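Local structure of saframycin Mx1 synthetase B (3KXW) at residues 376-381 and 448-453; 197-202 and 332-337; 323-328 and 372-377. The protein belongs to the ANL superfamily of AMP-binding enzymes and holds 5'-O-[(S)-(dodecanoyloxy)(hydroxy)phosphoryl]adenosine in a pocket. All coordinates share one frame; numbering follows the deposited sequence.

Interaction 1 of 3, residues 376-381 and 448-453; sequences SGNPIQ and ENELYV. With 1ZZ (5'-O-[(S)-(dodecanoyloxy)(hydroxy)phosphoryl]adenosine), chain B.
Ser376 and Gly377 both pair with Leu451, whose backbone NH and carbonyl are each used. Ser376 N donates to Leu451 O at 2.8 Å, meeting that oxygen almost head-on with a C=O...N angle of 174°, and Leu451 N returns a bond to Gly377 O at 3.0 Å. The positive phi of Gly377 accompanies the turn that points its carbonyl to Leu451 N. From the backbone of Ser376 the side chain leads to the ligand. CB rests against the carbonyl of Leu451, 3.6 Å from its oxygen. OG, anti to the carbonyl carbon (chi1 -70°), meets N5 of 1ZZ at 3.0 Å in a weak, bent hydrogen bond (128° at the hydrogen). The same hydroxyl lies 2.8 Å from a water, which in turn accepts from Val453 N, extending the link between the segments beyond their direct pairing. Val453 approaches the adenine from one face, its CG1 standing 3.5 Å from C21 of 1ZZ, so a polar and an apolar group from opposing segments meet the base. At the far end the contact becomes more exposed, and the Pro379 ring lies against polar atoms of Asn449, crossing its side chain with CD 3.5 Å from Asn449 OD1. The carboxylate of Glu450 is held elsewhere, by a hydrogen bond to Ser375 and a salt bridge to Lys346. The contact thus ties strand 378-379, whose other neighbour is strand 335-338, to strand 450-456 of a separate antiparallel sheet, and the Leu451 side chain touches Thr337 of strand 335-338 and Ile402 of strand 400-405.

Interaction 2 of 3, residues 197-202 and 332-337; sequences NKIFTS and ATLLVT. With 1ZZ (5'-O-[(S)-(dodecanoyloxy)(hydroxy)phosphoryl]adenosine), chain B.
The wall of the pocket that receives the dodecanoyl chain is built where Ile199 of helix 189-202 packs on Leu334, just before strand 335-338, and Leu335, its first residue. The short helix and strand segments approach to 9.1 Å between axes, their directions 52° apart. Ile199 splits its branches between two tasks. CG1, anti to the carbonyl carbon (chi1 -60°), heads for the strand and lies 3.9 Å from Leu335 CB; CD1 beyond it touches Leu334 CD2 at 3.7 Å, the two side chains crossing at about a right angle. CG2 instead serves the ligand, 3.8 Å from C3 near the methyl end of the chain. Leu335 divides in the same manner: CD2 leans onto the helix, 3.9 Å from Ile199 CA and also close to Ser202 CB, while CD1 reaches C7 of 1ZZ at 3.8 Å. Leu334 CD2 touches both Ile199 and C4 of 1ZZ, and its CD1 comes to C11, 3.5 Å away at the carbonyl end, so the three residues together follow most of the chain's length. Further along the strand, Val336 and Thr337 both face Tyr327 in a classic beta bulge. Ser202 satisfies its hydroxyl within the helix: OG donates to Lys198 O at 2.8 Å, and that carbonyl also accepts from Ser202 N, the two donors arriving from opposite faces of its plane. One polar tie beside the contact is that from Asn195 on the same helix to Leu335 N. No hydrogen bond joins the two segments, and aliphatic carbons, methyl and methylene, carry the contact. Its cohesion should therefore come from dispersion and burial, chemistry that matches the alkyl tail lying against these same side chains.

Interaction 3 of 3, residues 323-328 and 372-377; sequences FYPCYG and KLVSSG. With 1ZZ (5'-O-[(S)-(dodecanoyloxy)(hydroxy)phosphoryl]adenosine), chain B.
Pro325 makes the tight end of this contact: its CB sits 3.2 Å from Ser375 O, and CG meets Val374 CG1 at 3.7 Å, the ring and the valine crossing at about a right angle. Two residues along, Tyr327 CB touches Ser376 CB at 3.7 Å. Between them the backbone of Cys326 runs close to Ser376 O, while SG turns to the other side of the strand. With chi1 at 45° it is tucked between the backbone N and the carbonyl carbon, 3.4 Å from C7 of 1ZZ. Away from these close contacts the segments separate. No hydrogen bond joins them, and the chain before Val374 diverges towards the surface, where Lys372 is exposed and lies on strand 347-350 instead. Next to the junction Ser375 OG accepts from Gly377 N at 2.9 Å, an ST turn that bends the loop, and the same hydroxyl is bonded to Glu450. The packed side ends at the adenine. Cys326 O accepts from N5 of 1ZZ at 2.9 Å (150° at the hydrogen), a straighter bond than the one Ser376 offers the same amino group. The Tyr327 ring approaches the base obliquely, CD1 being 3.7 Å from N2, and its OH is hydrogen-bonded to Asp442, which also binds the ligand. A strand presenting a carbonyl to the adenine amino group, then a tyrosine packed obliquely against the base and a glycine, is characteristic of the adenylate pocket of the ANL superfamily.

All three contacts touch one ligand: interactions 1 and 3 have centres about 8 Å apart, and interaction 2 lies about 13 Å from the first and 14 Å from the third. Strands 323-328, 335-338 and 378-379 are consecutive in one mixed sheet, which all three reach. Along the chain interaction 2 closes before interaction 1 opens, its segments alternate with those of interaction 3, and interactions 1 and 3 share Ser376 and Gly377. The carbonyl of Ser376 bonds to Thr337 OG1, joining all three. Interaction 2 thus lines the acyl end of the pocket; interactions 1 and 3 meet at the adenine, interaction 3 also reaching the acyl chain through Cys326 and interaction 1 the sheet containing strand 450-456.

Interaction 1 of 3, residues 376-381 and 448-453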
# COMPACT_ATOMS: atom_id res chain seq x y z
N SER A 376 1.28 -1.48 -17.37
CA SER A 376 1.85 -1.95 -16.10
C SER A 376 3.01 -2.94 -16.31
O SER A 376 3.50 -3.54 -15.35
CB SER A 376 0.77 -2.56 -15.17
OG SER A 376 -0.09 -1.55 -14.67
N GLY A 377 3.45 -3.12 -17.55
CA GLY A 377 4.67 -3.89 -17.79
C GLY A 377 4.44 -5.33 -18.24
O GLY A 377 3.33 -5.73 -18.56
N ASN A 378 5.51 -6.12 -18.29
CA ASN A 378 5.40 -7.47 -18.78
C ASN A 378 4.99 -8.39 -17.65
O ASN A 378 5.35 -8.12 -16.52
CB ASN A 378 6.78 -7.94 -19.26
CG ASN A 378 7.31 -7.10 -20.39
OD1 ASN A 378 6.78 -7.13 -21.50
ND2 ASN A 378 8.34 -6.33 -20.11
N PRO A 379 4.30 -9.51 -17.96
CA PRO A 379 4.02 -10.49 -16.91
C PRO A 379 5.30 -11.05 -16.31
O PRO A 379 6.15 -11.57 -17.04
CB PRO A 379 3.28 -11.60 -17.66
CG PRO A 379 2.62 -10.90 -18.83
CD PRO A 379 3.62 -9.83 -19.23
N ILE A 380 5.45 -10.92 -14.99
CA ILE A 380 6.57 -11.52 -14.28
C ILE A 380 6.08 -12.82 -13.65
O ILE A 380 6.78 -13.82 -13.71
CB ILE A 380 7.11 -10.56 -13.22
CG1 ILE A 380 7.70 -9.33 -13.91
CG2 ILE A 380 8.13 -11.26 -12.30
CD1 ILE A 380 7.88 -8.13 -13.00
N GLN A 381 4.89 -12.79 -13.03
CA GLN A 381 4.15 -14.01 -12.76
C GLN A 381 3.36 -14.30 -14.03
O GLN A 381 3.12 -13.40 -14.81
CB GLN A 381 3.20 -13.83 -11.58
CG GLN A 381 3.92 -13.42 -10.30
CD GLN A 381 3.04 -13.52 -9.06
OE1 GLN A 381 2.26 -14.47 -8.89
NE2 GLN A 381 3.16 -12.53 -8.19
N GLU A 448 0.89 -6.80 -26.97
CA GLU A 448 2.33 -6.97 -27.19
C GLU A 448 3.06 -7.31 -25.88
O GLU A 448 4.11 -6.74 -25.53
CB GLU A 448 2.90 -5.74 -27.87
CG GLU A 448 2.05 -5.39 -29.08
CD GLU A 448 2.66 -4.36 -29.99
OE1 GLU A 448 3.57 -3.63 -29.56
OE2 GLU A 448 2.20 -4.28 -31.15
N ASN A 449 2.46 -8.28 -25.19
CA ASN A 449 2.94 -8.84 -23.95
C ASN A 449 3.09 -7.83 -22.83
O ASN A 449 3.94 -7.99 -21.95
CB ASN A 449 4.23 -9.64 -24.14
CG ASN A 449 4.50 -10.60 -22.98
OD1 ASN A 449 3.58 -11.26 -22.47
ND2 ASN A 449 5.75 -10.68 -22.56
N GLU A 450 2.29 -6.77 -22.86
CA GLU A 450 2.23 -5.88 -21.72
C GLU A 450 0.81 -5.74 -21.20
O GLU A 450 -0.15 -5.77 -21.98
CB GLU A 450 2.87 -4.53 -22.05
CG GLU A 450 4.35 -4.73 -22.37
CD GLU A 450 5.15 -3.47 -22.34
OE1 GLU A 450 4.70 -2.48 -21.74
OE2 GLU A 450 6.26 -3.48 -22.91
N LEU A 451 0.69 -5.60 -19.89
CA LEU A 451 -0.62 -5.62 -19.26
C LEU A 451 -1.12 -4.20 -19.07
O LEU A 451 -0.43 -3.37 -18.47
CB LEU A 451 -0.55 -6.33 -17.90
CG LEU A 451 -1.86 -6.26 -17.13
CD1 LEU A 451 -2.94 -7.10 -17.82
CD2 LEU A 451 -1.65 -6.73 -15.70
N TYR A 452 -2.32 -3.94 -19.58
CA TYR A 452 -3.02 -2.68 -19.41
C TYR A 452 -4.22 -2.91 -18.50
O TYR A 452 -5.17 -3.59 -18.87
CB TYR A 452 -3.44 -2.12 -20.78
CG TYR A 452 -2.22 -1.70 -21.58
CD1 TYR A 452 -1.80 -0.39 -21.59
CD2 TYR A 452 -1.48 -2.64 -22.30
CE1 TYR A 452 -0.68 -0.00 -22.31
CE2 TYR A 452 -0.35 -2.27 -23.01
CZ TYR A 452 0.04 -0.95 -23.00
OH TYR A 452 1.16 -0.55 -23.71
N VAL A 453 -4.13 -2.41 -17.27
CA VAL A 453 -5.23 -2.55 -16.32
C VAL A 453 -6.32 -1.52 -16.63
O VAL A 453 -6.04 -0.33 -16.77
CB VAL A 453 -4.73 -2.42 -14.86
CG1 VAL A 453 -5.89 -2.58 -13.87
CG2 VAL A 453 -3.63 -3.42 -14.58
P 1ZZ B . -3.30 -4.73 -2.54
C1 1ZZ B . 11.06 -2.46 -4.20
N1 1ZZ B . -3.75 -2.15 -8.41
O1 1ZZ B . -1.44 -2.74 -4.33
C2 1ZZ B . 9.60 -2.08 -4.50
N2 1ZZ B . -1.61 -2.10 -9.05
O2 1ZZ B . -1.69 -4.60 -2.92
C3 1ZZ B . 8.89 -3.14 -5.36
N3 1ZZ B . -4.77 -0.95 -10.51
O3 1ZZ B . -3.61 -6.11 -2.27
C4 1ZZ B . 7.37 -2.97 -5.28
N4 1ZZ B . -3.05 -0.33 -12.08
O4 1ZZ B . -3.58 -3.81 -1.24
C5 1ZZ B . 6.63 -3.68 -6.43
N5 1ZZ B . -0.78 -0.82 -11.85
O5 1ZZ B . -4.26 -4.13 -3.77
C6 1ZZ B . 5.14 -3.34 -6.32
O6 1ZZ B . -4.69 -2.68 -6.17
C7 1ZZ B . 4.11 -3.76 -7.40
O7 1ZZ B . -6.76 -3.49 -8.04
C8 1ZZ B . 2.66 -3.26 -7.30
O8 1ZZ B . -5.98 -5.68 -7.21
C9 1ZZ B . 1.88 -4.17 -6.34
C10 1ZZ B . 0.72 -3.46 -5.59
C11 1ZZ B . 0.22 -4.41 -4.47
C12 1ZZ B . -1.27 -4.11 -4.19
C13 1ZZ B . -4.12 -4.60 -5.09
C14 1ZZ B . -5.01 -3.92 -5.93
C15 1ZZ B . -5.19 -4.61 -7.33
C16 1ZZ B . -5.66 -3.66 -8.12
C17 1ZZ B . -4.87 -2.53 -7.67
C18 1ZZ B . -2.38 -2.49 -8.10
C19 1ZZ B . -2.48 -1.42 -10.05
C20 1ZZ B . -3.73 -1.50 -9.69
C21 1ZZ B . -4.46 -0.35 -11.63
C22 1ZZ B . -2.15 -0.81 -11.40
O HOH W 1 -1.95 -0.53 -16.43

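Interaction 2 of 3, residues 197-202 and 332-337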
# COMPACT_ATOMS: atom_id res chain seq x y z
N ASN A 197 12.56 -12.68 -4.75
CA ASN A 197 13.49 -12.91 -5.86
C ASN A 197 13.00 -12.25 -7.15
O ASN A 197 13.79 -11.68 -7.91
CB ASN A 197 13.66 -14.41 -6.11
CG ASN A 197 14.51 -14.69 -7.34
OD1 ASN A 197 15.68 -14.31 -7.40
ND2 ASN A 197 13.93 -15.36 -8.33
N LYS A 198 11.70 -12.33 -7.39
CA LYS A 198 11.14 -11.70 -8.56
C LYS A 198 11.33 -10.17 -8.51
O LYS A 198 11.66 -9.55 -9.52
CB LYS A 198 9.66 -12.05 -8.72
CG LYS A 198 9.44 -13.44 -9.28
CD LYS A 198 7.97 -13.82 -9.13
CE LYS A 198 7.60 -15.00 -10.03
NZ LYS A 198 8.35 -16.25 -9.74
N ILE A 199 11.14 -9.59 -7.34
CA ILE A 199 11.33 -8.15 -7.15
C ILE A 199 12.80 -7.74 -7.32
O ILE A 199 13.12 -6.81 -8.07
CB ILE A 199 10.82 -7.70 -5.75
CG1 ILE A 199 9.32 -8.00 -5.61
CG2 ILE A 199 11.13 -6.22 -5.49
CD1 ILE A 199 8.77 -7.81 -4.18
N PHE A 200 13.69 -8.43 -6.62
CA PHE A 200 15.13 -8.13 -6.72
C PHE A 200 15.59 -8.21 -8.17
O PHE A 200 16.37 -7.37 -8.65
CB PHE A 200 15.94 -9.10 -5.84
CG PHE A 200 17.39 -8.76 -5.73
CD1 PHE A 200 17.87 -8.02 -4.65
CD2 PHE A 200 18.30 -9.20 -6.69
CE1 PHE A 200 19.22 -7.71 -4.54
CE2 PHE A 200 19.65 -8.90 -6.58
CZ PHE A 200 20.12 -8.17 -5.50
N THR A 201 15.10 -9.22 -8.87
CA THR A 201 15.53 -9.46 -10.24
C THR A 201 14.93 -8.47 -11.21
O THR A 201 15.65 -7.87 -12.02
CB THR A 201 15.14 -10.86 -10.69
OG1 THR A 201 15.91 -11.80 -9.93
CG2 THR A 201 15.44 -11.04 -12.15
N SER A 202 13.62 -8.29 -11.12
CA SER A 202 12.88 -7.45 -12.06
C SER A 202 13.30 -5.98 -11.93
O SER A 202 13.35 -5.26 -12.93
CB SER A 202 11.37 -7.62 -11.89
OG SER A 202 10.96 -8.95 -12.19
N ALA A 332 -1.18 -12.38 -4.57
CA ALA A 332 -0.05 -12.90 -5.33
C ALA A 332 1.27 -12.49 -4.67
O ALA A 332 2.31 -12.39 -5.34
CB ALA A 332 -0.10 -12.45 -6.77
N THR A 333 1.21 -12.30 -3.36
CA THR A 333 2.31 -11.83 -2.54
C THR A 333 2.58 -10.36 -2.81
O THR A 333 2.34 -9.52 -1.95
CB THR A 333 3.59 -12.71 -2.67
OG1 THR A 333 3.27 -14.05 -2.28
CG2 THR A 333 4.65 -12.22 -1.76
N LEU A 334 3.05 -10.03 -4.01
CA LEU A 334 3.13 -8.61 -4.36
C LEU A 334 3.23 -8.43 -5.85
O LEU A 334 2.23 -8.16 -6.50
CB LEU A 334 4.30 -7.92 -3.66
CG LEU A 334 4.35 -6.40 -3.87
CD1 LEU A 334 3.19 -5.72 -3.16
CD2 LEU A 334 5.69 -5.87 -3.36
N LEU A 335 4.43 -8.57 -6.40
CA LEU A 335 4.68 -8.10 -7.77
C LEU A 335 4.24 -9.11 -8.83
O LEU A 335 4.69 -10.25 -8.80
CB LEU A 335 6.18 -7.80 -7.94
CG LEU A 335 6.67 -7.38 -9.32
CD1 LEU A 335 6.05 -6.01 -9.75
CD2 LEU A 335 8.21 -7.34 -9.32
N VAL A 336 3.40 -8.66 -9.77
CA VAL A 336 2.86 -9.51 -10.85
C VAL A 336 3.36 -9.08 -12.22
O VAL A 336 3.80 -9.93 -13.00
CB VAL A 336 1.30 -9.51 -10.83
CG1 VAL A 336 0.70 -10.28 -12.04
CG2 VAL A 336 0.82 -10.14 -9.53
N THR A 337 3.32 -7.78 -12.51
CA THR A 337 3.85 -7.27 -13.78
C THR A 337 4.73 -6.04 -13.57
O THR A 337 4.52 -5.27 -12.64
CB THR A 337 2.73 -6.89 -14.80
OG1 THR A 337 2.02 -5.72 -14.37
CG2 THR A 337 1.74 -8.01 -14.97
P 1ZZ B . -3.30 -4.73 -2.54
C1 1ZZ B . 11.06 -2.46 -4.20
N1 1ZZ B . -3.75 -2.15 -8.41
O1 1ZZ B . -1.44 -2.74 -4.33
C2 1ZZ B . 9.60 -2.08 -4.50
N2 1ZZ B . -1.61 -2.10 -9.05
O2 1ZZ B . -1.69 -4.60 -2.92
C3 1ZZ B . 8.89 -3.14 -5.36
N3 1ZZ B . -4.77 -0.95 -10.51
O3 1ZZ B . -3.61 -6.11 -2.27
C4 1ZZ B . 7.37 -2.97 -5.28
N4 1ZZ B . -3.05 -0.33 -12.08
O4 1ZZ B . -3.58 -3.81 -1.24
C5 1ZZ B . 6.63 -3.68 -6.43
N5 1ZZ B . -0.78 -0.82 -11.85
O5 1ZZ B . -4.26 -4.13 -3.77
C6 1ZZ B . 5.14 -3.34 -6.32
O6 1ZZ B . -4.69 -2.68 -6.17
C7 1ZZ B . 4.11 -3.76 -7.40
O7 1ZZ B . -6.76 -3.49 -8.04
C8 1ZZ B . 2.66 -3.26 -7.30
O8 1ZZ B . -5.98 -5.68 -7.21
C9 1ZZ B . 1.88 -4.17 -6.34
C10 1ZZ B . 0.72 -3.46 -5.59
C11 1ZZ B . 0.22 -4.41 -4.47
C12 1ZZ B . -1.27 -4.11 -4.19
C13 1ZZ B . -4.12 -4.60 -5.09
C14 1ZZ B . -5.01 -3.92 -5.93
C15 1ZZ B . -5.19 -4.61 -7.33
C16 1ZZ B . -5.66 -3.66 -8.12
C17 1ZZ B . -4.87 -2.53 -7.67
C18 1ZZ B . -2.38 -2.49 -8.10
C19 1ZZ B . -2.48 -1.42 -10.05
C20 1ZZ B . -3.73 -1.50 -9.69
C21 1ZZ B . -4.46 -0.35 -11.63
C22 1ZZ B . -2.15 -0.81 -11.40

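Interaction 3 of 3, residues 323-328 and 372-377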
# COMPACT_ATOMS: atom_id res chain seq x y z
N PHE A 323 10.53 6.32 -14.22
CA PHE A 323 9.19 5.89 -13.79
C PHE A 323 8.96 4.46 -14.18
O PHE A 323 9.24 4.08 -15.32
CB PHE A 323 8.10 6.75 -14.42
CG PHE A 323 7.71 7.93 -13.58
CD1 PHE A 323 7.23 7.76 -12.29
CD2 PHE A 323 7.77 9.22 -14.09
CE1 PHE A 323 6.83 8.85 -11.53
CE2 PHE A 323 7.41 10.30 -13.33
CZ PHE A 323 6.91 10.11 -12.04
N TYR A 324 8.44 3.67 -13.23
CA TYR A 324 8.32 2.23 -13.41
C TYR A 324 6.95 1.78 -12.94
O TYR A 324 6.79 1.40 -11.78
CB TYR A 324 9.40 1.50 -12.61
CG TYR A 324 9.49 0.01 -12.87
CD1 TYR A 324 10.28 -0.48 -13.90
CD2 TYR A 324 8.79 -0.90 -12.09
CE1 TYR A 324 10.38 -1.85 -14.14
CE2 TYR A 324 8.88 -2.28 -12.32
CZ TYR A 324 9.67 -2.74 -13.36
OH TYR A 324 9.75 -4.09 -13.60
N PRO A 325 5.95 1.84 -13.84
CA PRO A 325 4.61 1.33 -13.54
C PRO A 325 4.70 -0.16 -13.25
O PRO A 325 5.50 -0.86 -13.87
CB PRO A 325 3.83 1.58 -14.83
CG PRO A 325 4.57 2.69 -15.51
CD PRO A 325 6.02 2.47 -15.17
N CYS A 326 3.91 -0.64 -12.30
CA CYS A 326 3.90 -2.08 -12.00
C CYS A 326 2.56 -2.44 -11.42
O CYS A 326 1.84 -1.57 -10.91
CB CYS A 326 5.04 -2.46 -11.02
SG CYS A 326 5.25 -1.38 -9.59
N TYR A 327 2.22 -3.72 -11.48
CA TYR A 327 0.91 -4.18 -11.01
C TYR A 327 1.11 -5.38 -10.08
O TYR A 327 2.03 -6.16 -10.26
CB TYR A 327 0.05 -4.59 -12.21
CG TYR A 327 -1.14 -5.47 -11.85
CD1 TYR A 327 -2.32 -4.92 -11.37
CD2 TYR A 327 -1.08 -6.85 -11.99
CE1 TYR A 327 -3.42 -5.72 -11.04
CE2 TYR A 327 -2.17 -7.64 -11.66
CZ TYR A 327 -3.33 -7.08 -11.20
OH TYR A 327 -4.40 -7.89 -10.89
N GLY A 328 0.25 -5.49 -9.08
CA GLY A 328 0.27 -6.66 -8.22
C GLY A 328 -0.83 -6.57 -7.17
O GLY A 328 -1.61 -5.62 -7.15
N LYS A 372 -5.52 7.97 -22.61
CA LYS A 372 -4.33 7.14 -22.61
C LYS A 372 -4.35 6.19 -21.43
O LYS A 372 -4.72 6.57 -20.32
CB LYS A 372 -3.07 8.00 -22.54
CG LYS A 372 -2.78 8.88 -23.76
CD LYS A 372 -1.28 9.06 -23.93
CE LYS A 372 -0.95 10.41 -24.54
NZ LYS A 372 0.54 10.61 -24.58
N LEU A 373 -3.95 4.94 -21.67
CA LEU A 373 -3.74 3.99 -20.60
C LEU A 373 -2.25 3.72 -20.53
O LEU A 373 -1.57 3.69 -21.57
CB LEU A 373 -4.48 2.68 -20.86
CG LEU A 373 -6.01 2.71 -20.84
CD1 LEU A 373 -6.55 1.31 -21.07
CD2 LEU A 373 -6.55 3.30 -19.54
N VAL A 374 -1.75 3.52 -19.32
CA VAL A 374 -0.34 3.27 -19.10
C VAL A 374 -0.13 1.78 -18.97
O VAL A 374 -0.91 1.10 -18.30
CB VAL A 374 0.17 3.93 -17.81
CG1 VAL A 374 1.62 3.56 -17.55
CG2 VAL A 374 0.01 5.47 -17.89
N SER A 375 0.92 1.27 -19.59
CA SER A 375 1.28 -0.13 -19.40
C SER A 375 1.77 -0.41 -17.97
O SER A 375 2.59 0.34 -17.46
CB SER A 375 2.40 -0.52 -20.35
OG SER A 375 2.84 -1.84 -20.08
N SER A 376 1.28 -1.48 -17.37
CA SER A 376 1.85 -1.95 -16.10
C SER A 376 3.01 -2.94 -16.31
O SER A 376 3.50 -3.54 -15.35
CB SER A 376 0.77 -2.56 -15.17
OG SER A 376 -0.09 -1.55 -14.67
N GLY A 377 3.45 -3.12 -17.55
CA GLY A 377 4.67 -3.89 -17.79
C GLY A 377 4.44 -5.33 -18.24
O GLY A 377 3.33 -5.73 -18.56
P 1ZZ B . -3.30 -4.73 -2.54
C1 1ZZ B . 11.06 -2.46 -4.20
N1 1ZZ B . -3.75 -2.15 -8.41
O1 1ZZ B . -1.44 -2.74 -4.33
C2 1ZZ B . 9.60 -2.08 -4.50
N2 1ZZ B . -1.61 -2.10 -9.05
O2 1ZZ B . -1.69 -4.60 -2.92
C3 1ZZ B . 8.89 -3.14 -5.36
N3 1ZZ B . -4.77 -0.95 -10.51
O3 1ZZ B . -3.61 -6.11 -2.27
C4 1ZZ B . 7.37 -2.97 -5.28
N4 1ZZ B . -3.05 -0.33 -12.08
O4 1ZZ B . -3.58 -3.81 -1.24
C5 1ZZ B . 6.63 -3.68 -6.43
N5 1ZZ B . -0.78 -0.82 -11.85
O5 1ZZ B . -4.26 -4.13 -3.77
C6 1ZZ B . 5.14 -3.34 -6.32
O6 1ZZ B . -4.69 -2.68 -6.17
C7 1ZZ B . 4.11 -3.76 -7.40
O7 1ZZ B . -6.76 -3.49 -8.04
C8 1ZZ B . 2.66 -3.26 -7.30
O8 1ZZ B . -5.98 -5.68 -7.21
C9 1ZZ B . 1.88 -4.17 -6.34
C10 1ZZ B . 0.72 -3.46 -5.59
C11 1ZZ B . 0.22 -4.41 -4.47
C12 1ZZ B . -1.27 -4.11 -4.19
C13 1ZZ B . -4.12 -4.60 -5.09
C14 1ZZ B . -5.01 -3.92 -5.93
C15 1ZZ B . -5.19 -4.61 -7.33
C16 1ZZ B . -5.66 -3.66 -8.12
C17 1ZZ B . -4.87 -2.53 -7.67
C18 1ZZ B . -2.38 -2.49 -8.10
C19 1ZZ B . -2.48 -1.42 -10.05
C20 1ZZ B . -3.73 -1.50 -9.69
C21 1ZZ B . -4.46 -0.35 -11.63
C22 1ZZ B . -2.15 -0.81 -11.40